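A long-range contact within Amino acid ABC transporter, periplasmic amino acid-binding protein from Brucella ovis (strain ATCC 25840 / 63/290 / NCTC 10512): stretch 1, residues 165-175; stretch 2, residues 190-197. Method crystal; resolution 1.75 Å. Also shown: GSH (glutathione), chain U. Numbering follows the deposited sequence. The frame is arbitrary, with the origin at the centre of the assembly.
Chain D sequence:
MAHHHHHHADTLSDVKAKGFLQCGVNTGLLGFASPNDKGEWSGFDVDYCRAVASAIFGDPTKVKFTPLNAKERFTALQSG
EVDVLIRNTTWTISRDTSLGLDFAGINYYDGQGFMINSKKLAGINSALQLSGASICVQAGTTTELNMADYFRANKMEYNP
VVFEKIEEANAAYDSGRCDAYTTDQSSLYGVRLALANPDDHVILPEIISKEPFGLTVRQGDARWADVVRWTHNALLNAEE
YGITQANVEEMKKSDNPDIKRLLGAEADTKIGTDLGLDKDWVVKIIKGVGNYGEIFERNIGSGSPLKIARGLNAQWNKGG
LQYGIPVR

Stretch 1 165-175: KIEEANAAYDS
Stretch 2 (190-197) GVRLALAN

Stretch 1 enters a helix at Lys 165, its N-cap residue (phi/psi -132/146), and is helical from Ile 166 onward, with phi and psi near -65 and -40 as far as Asp 174. Stretch 2 begins in a helix that started earlier in the chain, and Arg 192 to Leu 195 form a type I turn; Leu 195 N donates to Arg 192 O at 3.1 Å, and Leu 195 itself is extended (-87/166). The two chains advance together: Asn 170 CA lies 7.3 Å from Val 191 CA, and Asp 174 CA 6.4 Å from Leu 195 CA. Contacts therefore recur at spacings of three and four residues along one helix face, burying 305 Å² in all.

Ile 166 (t, t) leads. Ile 166 CD1 lies 4.3 Å from Val 191 CG2, a loose apolar contact, and 3.7 Å from N3 of glutathione, so one methyl borders both protein and ligand. One turn on, Asn 170 (m, chi2 -8°) brings Asn 170 OD1 within 3.7 Å of CG1 of Val 191 (t), a van der Waals contact without a hydrogen bond; a polar side chain can sit here because its oxygen is satisfied elsewhere in the structure. Ala 171 turns its CB away from stretch 2.

Tyr 173 (t, chi2 67°) offers an apolar ring edge. Leu 195 (m, t) places CD1 there, 3.5 Å from Tyr 173 CE2, while the phenolic OH is hydrogen-bonded elsewhere.

Asp 174 (chi1 -153°, chi2 11°) provides the polar link. Asp 174 OD2 accepts a hydrogen bond from Ala 196 N at 2.9 Å, nearly straight at 164°, so a carboxylate satisfies a backbone amide just beyond the turn. The small Ala 196 side chain sits close by, Ala 196 CB 3.5 Å from Asp 174 OD2. The other oxygen, Asp 174 OD1, accepts from a water oxygen at 2.6 Å, and that water's oxygen accepts from Asn 197 N at 3.0 Å, extending the link by one residue.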

# COMPACT_ATOMS: atom_id res chain seq x y z
N LYS D 165 30.68 2.43 5.28
CA LYS D 165 30.47 1.02 5.00
C LYS D 165 29.95 0.30 6.24
O LYS D 165 30.31 0.66 7.35
CB LYS D 165 31.78 0.37 4.52
CG LYS D 165 32.33 0.96 3.24
CD LYS D 165 33.57 0.21 2.78
CE LYS D 165 33.72 0.30 1.27
NZ LYS D 165 35.08 -0.10 0.82
N ILE D 166 29.10 -0.70 6.05
CA ILE D 166 28.48 -1.35 7.20
C ILE D 166 29.53 -2.09 8.03
O ILE D 166 29.39 -2.18 9.26
CB ILE D 166 27.34 -2.29 6.77
CG1 ILE D 166 26.58 -2.81 8.00
CG2 ILE D 166 27.85 -3.47 5.95
CD1 ILE D 166 25.28 -3.54 7.67
N GLU D 167 30.57 -2.62 7.39
CA GLU D 167 31.58 -3.39 8.11
C GLU D 167 32.31 -2.49 9.09
O GLU D 167 32.63 -2.90 10.21
CB GLU D 167 32.57 -4.06 7.15
N GLU D 168 32.57 -1.27 8.65
CA GLU D 168 33.20 -0.25 9.47
C GLU D 168 32.32 0.09 10.68
O GLU D 168 32.81 0.16 11.81
CB GLU D 168 33.47 1.01 8.63
CG GLU D 168 34.47 0.79 7.50
CD GLU D 168 34.50 1.95 6.51
OE1 GLU D 168 33.60 2.82 6.57
OE2 GLU D 168 35.43 1.99 5.67
N ALA D 169 31.03 0.31 10.43
CA ALA D 169 30.11 0.58 11.52
C ALA D 169 30.07 -0.58 12.53
O ALA D 169 30.13 -0.37 13.74
CB ALA D 169 28.69 0.86 10.98
N ASN D 170 29.98 -1.80 12.01
CA ASN D 170 29.88 -2.96 12.87
C ASN D 170 31.13 -3.07 13.77
O ASN D 170 31.02 -3.35 14.96
CB ASN D 170 29.70 -4.25 12.06
CG ASN D 170 28.42 -4.27 11.25
OD1 ASN D 170 27.56 -3.38 11.38
ND2 ASN D 170 28.25 -5.30 10.43
N ALA D 171 32.31 -2.82 13.20
CA ALA D 171 33.54 -3.02 13.96
C ALA D 171 33.69 -1.97 15.06
O ALA D 171 34.12 -2.28 16.17
CB ALA D 171 34.75 -3.00 13.03
N ALA D 172 33.30 -0.74 14.75
CA ALA D 172 33.43 0.37 15.70
C ALA D 172 32.47 0.21 16.88
O ALA D 172 32.79 0.60 18.00
CB ALA D 172 33.18 1.68 15.00
N TYR D 173 31.29 -0.34 16.60
CA TYR D 173 30.32 -0.62 17.65
C TYR D 173 30.78 -1.78 18.53
O TYR D 173 30.76 -1.68 19.76
CB TYR D 173 28.95 -0.94 17.04
CG TYR D 173 27.94 -1.47 18.05
CD1 TYR D 173 27.45 -0.66 19.06
CD2 TYR D 173 27.48 -2.78 17.97
CE1 TYR D 173 26.54 -1.15 19.98
CE2 TYR D 173 26.56 -3.27 18.87
CZ TYR D 173 26.09 -2.46 19.87
OH TYR D 173 25.19 -2.96 20.78
N ASP D 174 31.18 -2.87 17.90
CA ASP D 174 31.53 -4.08 18.64
C ASP D 174 32.78 -3.87 19.49
O ASP D 174 32.89 -4.41 20.60
CB ASP D 174 31.75 -5.25 17.67
CG ASP D 174 31.46 -6.59 18.32
OD1 ASP D 174 30.90 -6.58 19.43
OD2 ASP D 174 31.77 -7.64 17.70
N SER D 175 33.70 -3.06 18.98
CA SER D 175 34.96 -2.82 19.68
C SER D 175 34.75 -1.93 20.89
O SER D 175 35.60 -1.84 21.78
CB SER D 175 35.98 -2.19 18.74
OG SER D 175 35.60 -0.85 18.46
N GLY D 190 19.96 -8.58 12.38
CA GLY D 190 20.95 -9.16 11.48
C GLY D 190 22.37 -8.78 11.84
O GLY D 190 23.28 -9.62 11.83
N VAL D 191 22.58 -7.50 12.14
CA VAL D 191 23.88 -7.03 12.59
C VAL D 191 24.31 -7.76 13.85
O VAL D 191 25.46 -8.22 13.96
CB VAL D 191 23.86 -5.52 12.84
CG1 VAL D 191 25.11 -5.10 13.61
CG2 VAL D 191 23.75 -4.77 11.52
N ARG D 192 23.39 -7.87 14.81
CA ARG D 192 23.71 -8.51 16.09
C ARG D 192 24.29 -9.92 15.90
O ARG D 192 25.25 -10.30 16.59
CB ARG D 192 22.46 -8.56 16.98
CG ARG D 192 22.68 -9.24 18.32
CD ARG D 192 21.53 -8.99 19.30
NE ARG D 192 20.25 -9.48 18.81
CZ ARG D 192 19.09 -9.30 19.45
NH1 ARG D 192 19.07 -8.63 20.59
NH2 ARG D 192 17.97 -9.76 18.93
N LEU D 193 23.75 -10.67 14.95
CA LEU D 193 24.22 -12.03 14.71
C LEU D 193 25.64 -12.09 14.15
O LEU D 193 26.25 -13.16 14.11
CB LEU D 193 23.26 -12.76 13.76
CG LEU D 193 21.93 -13.19 14.38
CD1 LEU D 193 21.01 -13.72 13.30
CD2 LEU D 193 22.14 -14.23 15.47
N ALA D 194 26.17 -10.95 13.75
CA ALA D 194 27.51 -10.91 13.15
C ALA D 194 28.56 -10.45 14.15
O ALA D 194 29.75 -10.40 13.84
CB ALA D 194 27.52 -10.00 11.92
N LEU D 195 28.12 -10.12 15.36
CA LEU D 195 29.00 -9.55 16.36
C LEU D 195 29.69 -10.67 17.14
O LEU D 195 29.28 -11.83 17.07
CB LEU D 195 28.22 -8.64 17.30
CG LEU D 195 27.49 -7.49 16.58
CD1 LEU D 195 26.89 -6.53 17.58
CD2 LEU D 195 28.46 -6.74 15.66
N ALA D 196 30.73 -10.32 17.89
CA ALA D 196 31.52 -11.31 18.61
C ALA D 196 30.67 -12.11 19.60
O ALA D 196 30.74 -13.34 19.64
CB ALA D 196 32.67 -10.64 19.34
N ASN D 197 29.86 -11.41 20.38
CA ASN D 197 28.95 -12.05 21.35
C ASN D 197 27.52 -11.53 21.23
O ASN D 197 27.09 -10.69 22.02
CB ASN D 197 29.45 -11.83 22.77
CG ASN D 197 30.82 -12.42 23.01
OD1 ASN D 197 30.96 -13.62 23.25
ND2 ASN D 197 31.84 -11.58 22.93
N1 GSH U . 16.14 1.66 5.44
CA1 GSH U . 17.16 2.70 5.61
C1 GSH U . 17.25 3.51 4.32
O11 GSH U . 17.96 4.55 4.29
O12 GSH U . 16.63 3.14 3.28
CB1 GSH U . 18.54 2.11 5.91
CG1 GSH U . 18.96 1.20 4.73
CD1 GSH U . 20.42 0.82 4.90
OE1 GSH U . 21.23 1.03 4.05
N2 GSH U . 20.82 0.16 6.13
CA2 GSH U . 22.22 -0.17 6.29
C2 GSH U . 22.70 -1.19 5.24
O2 GSH U . 21.97 -1.88 4.61
CB2 GSH U . 22.50 -0.61 7.73
SG2 GSH U . 21.76 -2.22 8.12
N3 GSH U . 24.12 -1.24 5.00
CA3 GSH U . 24.66 -2.15 4.03
C3 GSH U . 25.56 -1.37 3.08
O31 GSH U . 26.32 -2.01 2.30
O32 GSH U . 25.55 -0.10 3.06
O HOH W 1 29.91 -8.49 20.81